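Local structure of DUF72 domain-containing protein (Thermotoga maritima, 1VPQ) at residues 160-164 and 165-169. The protein is of unknown function but belongs to the DUF72 family, whose members are grouped with the TIM-barrel proteins. Residues are numbered along the deposited sequence; the frame is centred on the assembly and turned at random.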
loop_
_atom_site.group_PDB
_atom_site.type_symbol
_atom_site.label_atom_id
_atom_site.label_comp_id
_atom_site.label_asym_id
_atom_site.label_seq_id
_atom_site.Cartn_x
_atom_site.Cartn_y
_atom_site.Cartn_z
ATOM N N SER A 160 -8.253 -10.382 15.112
ATOM C CA SER A 160 -9.223 -11.458 14.864
ATOM C C SER A 160 -9.076 -12.153 13.505
ATOM O O SER A 160 -9.545 -13.282 13.328
ATOM C CB SER A 160 -10.645 -10.903 14.987
ATOM O OG SER A 160 -10.865 -9.836 14.081
ATOM N N TRP A 161 -8.440 -11.468 12.557
ATOM C CA TRP A 161 -8.280 -11.965 11.196
ATOM C C TRP A 161 -7.118 -12.947 10.993
ATOM O O TRP A 161 -7.070 -13.629 9.969
ATOM C CB TRP A 161 -8.113 -10.786 10.228
ATOM C CG TRP A 161 -9.375 -10.012 9.971
ATOM C CD1 TRP A 161 -9.713 -8.797 10.491
ATOM C CD2 TRP A 161 -10.456 -10.390 9.107
ATOM N NE1 TRP A 161 -10.935 -8.407 10.019
ATOM C CE2 TRP A 161 -11.417 -9.366 9.171
ATOM C CE3 TRP A 161 -10.710 -11.508 8.296
ATOM C CZ2 TRP A 161 -12.611 -9.415 8.455
ATOM C CZ3 TRP A 161 -11.896 -11.555 7.580
ATOM C CH2 TRP A 161 -12.832 -10.512 7.665
ATOM N N ASP A 162 -6.174 -13.016 11.933
ATOM C CA ASP A 162 -4.990 -13.883 11.754
ATOM C C ASP A 162 -5.288 -15.340 12.106
ATOM O O ASP A 162 -4.783 -15.869 13.101
ATOM C CB ASP A 162 -3.772 -13.381 12.550
ATOM C CG ASP A 162 -2.554 -14.300 12.395
ATOM O OD1 ASP A 162 -2.272 -14.713 11.259
ATOM O OD2 ASP A 162 -1.892 -14.629 13.405
ATOM N N ARG A 163 -6.095 -15.980 11.264
ATOM C CA ARG A 163 -6.529 -17.355 11.481
ATOM C C ARG A 163 -6.593 -18.072 10.132
ATOM O O ARG A 163 -6.661 -17.431 9.093
ATOM C CB ARG A 163 -7.892 -17.388 12.194
ATOM C CG ARG A 163 -8.977 -16.550 11.529
ATOM C CD ARG A 163 -10.253 -16.503 12.354
ATOM N NE ARG A 163 -10.857 -17.821 12.533
ATOM C CZ ARG A 163 -11.864 -18.099 13.363
ATOM N NH1 ARG A 163 -12.417 -17.155 14.114
ATOM N NH2 ARG A 163 -12.323 -19.342 13.441
ATOM N N GLU A 164 -6.567 -19.397 10.152
ATOM C CA GLU A 164 -6.388 -20.157 8.915
ATOM C C GLU A 164 -7.485 -19.894 7.894
ATOM O O GLU A 164 -7.215 -19.761 6.708
ATOM C CB GLU A 164 -6.289 -21.660 9.201
ATOM C CG GLU A 164 -5.825 -22.491 7.998
ATOM C CD GLU A 164 -4.570 -21.925 7.307
ATOM O OE1 GLU A 164 -3.626 -21.479 8.008
ATOM O OE2 GLU A 164 -4.536 -21.925 6.055
ATOM N N GLU A 165 -8.720 -19.815 8.369
ATOM C CA GLU A 165 -9.879 -19.574 7.511
ATOM C C GLU A 165 -9.687 -18.350 6.612
ATOM O O GLU A 165 -10.147 -18.337 5.467
ATOM C CB GLU A 165 -11.139 -19.393 8.375
ATOM C CG GLU A 165 -11.697 -20.698 8.977
ATOM C CD GLU A 165 -11.297 -20.944 10.433
ATOM O OE1 GLU A 165 -10.153 -20.628 10.847
ATOM O OE2 GLU A 165 -12.153 -21.483 11.168
ATOM N N THR A 166 -9.011 -17.325 7.138
ATOM C CA THR A 166 -8.785 -16.082 6.398
ATOM C C THR A 166 -7.873 -16.282 5.188
ATOM O O THR A 166 -8.147 -15.751 4.121
ATOM C CB THR A 166 -8.205 -14.983 7.297
ATOM O OG1 THR A 166 -9.145 -14.673 8.336
ATOM C CG2 THR A 166 -7.919 -13.733 6.500
ATOM N N TYR A 167 -6.809 -17.057 5.360
ATOM C CA TYR A 167 -5.862 -17.330 4.279
ATOM C C TYR A 167 -6.446 -18.289 3.247
ATOM O O TYR A 167 -6.187 -18.152 2.061
ATOM C CB TYR A 167 -4.548 -17.878 4.846
ATOM C CG TYR A 167 -3.897 -16.884 5.745
ATOM C CD1 TYR A 167 -3.084 -15.883 5.225
ATOM C CD2 TYR A 167 -4.153 -16.886 7.109
ATOM C CE1 TYR A 167 -2.515 -14.925 6.041
ATOM C CE2 TYR A 167 -3.591 -15.930 7.940
ATOM C CZ TYR A 167 -2.766 -14.954 7.402
ATOM O OH TYR A 167 -2.194 -14.011 8.222
ATOM N N GLU A 168 -7.223 -19.263 3.713
ATOM C CA GLU A 168 -7.971 -20.157 2.832
ATOM C C GLU A 168 -8.963 -19.374 1.977
ATOM O O GLU A 168 -9.109 -19.637 0.784
ATOM C CB GLU A 168 -8.700 -21.238 3.646
ATOM C CG GLU A 168 -7.741 -22.233 4.301
ATOM C CD GLU A 168 -8.434 -23.410 4.987
ATOM O OE1 GLU A 168 -9.558 -23.229 5.505
ATOM O OE2 GLU A 168 -7.840 -24.519 5.021
ATOM N N PHE A 169 -9.643 -18.407 2.588
ATOM C CA PHE A 169 -10.567 -17.564 1.840
ATOM C C PHE A 169 -9.839 -16.781 0.739
ATOM O O PHE A 169 -10.254 -16.789 -0.419
ATOM C CB PHE A 169 -11.331 -16.600 2.757
ATOM C CG PHE A 169 -12.190 -15.627 2.000
ATOM C CD1 PHE A 169 -13.447 -15.998 1.535
ATOM C CD2 PHE A 169 -11.721 -14.359 1.701
ATOM C CE1 PHE A 169 -14.230 -15.098 0.808
ATOM C CE2 PHE A 169 -12.492 -13.469 0.975
ATOM C CZ PHE A 169 -13.743 -13.835 0.530
#
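Thr-166 and Tyr-167, in the first turn of helix 164-173, turn their hydroxyls back onto Trp-161 and Asp-162. Thr-166 OG1 donates to Trp-161 O at 2.8 Å, tilted 23° from the carbonyl plane; Arg-163 N binds this oxygen from the same face, closing the inverse gamma turn centred on Asp-162. The same OG1 lies 3.5 Å from Trp-161 CE3, at the indole edge, while the indole NE1 is bonded to Phe-131 O. Tyr-167 OH donates to Asp-162 OD1 at 3.1 Å, on the anti side of a carboxylate standing nearly perpendicular (89°) to the phenol ring. With chi1 of Asp-162 at 178°, CG lies opposite the backbone N and OD1 is carried to the phenol; OD2 has a long, weak ion pair with Arg-192.

On the exposed residues, Arg-163 NH2 and Glu-165 OE2 form a salt bridge at 3.1 Å, supplemented by a weak NE to OE1 bond.

Among backbone bonds, Thr-166 N meets Arg-163 O at 3.1 Å, whereas Glu-168 N to Glu-164 O (3.0 Å) is a regular helical i to i+4 bond. The arrangement is a beta-to-alpha connection of a TIM-barrel-like fold, joining strand 152-155 to the first turn of helix 164-173.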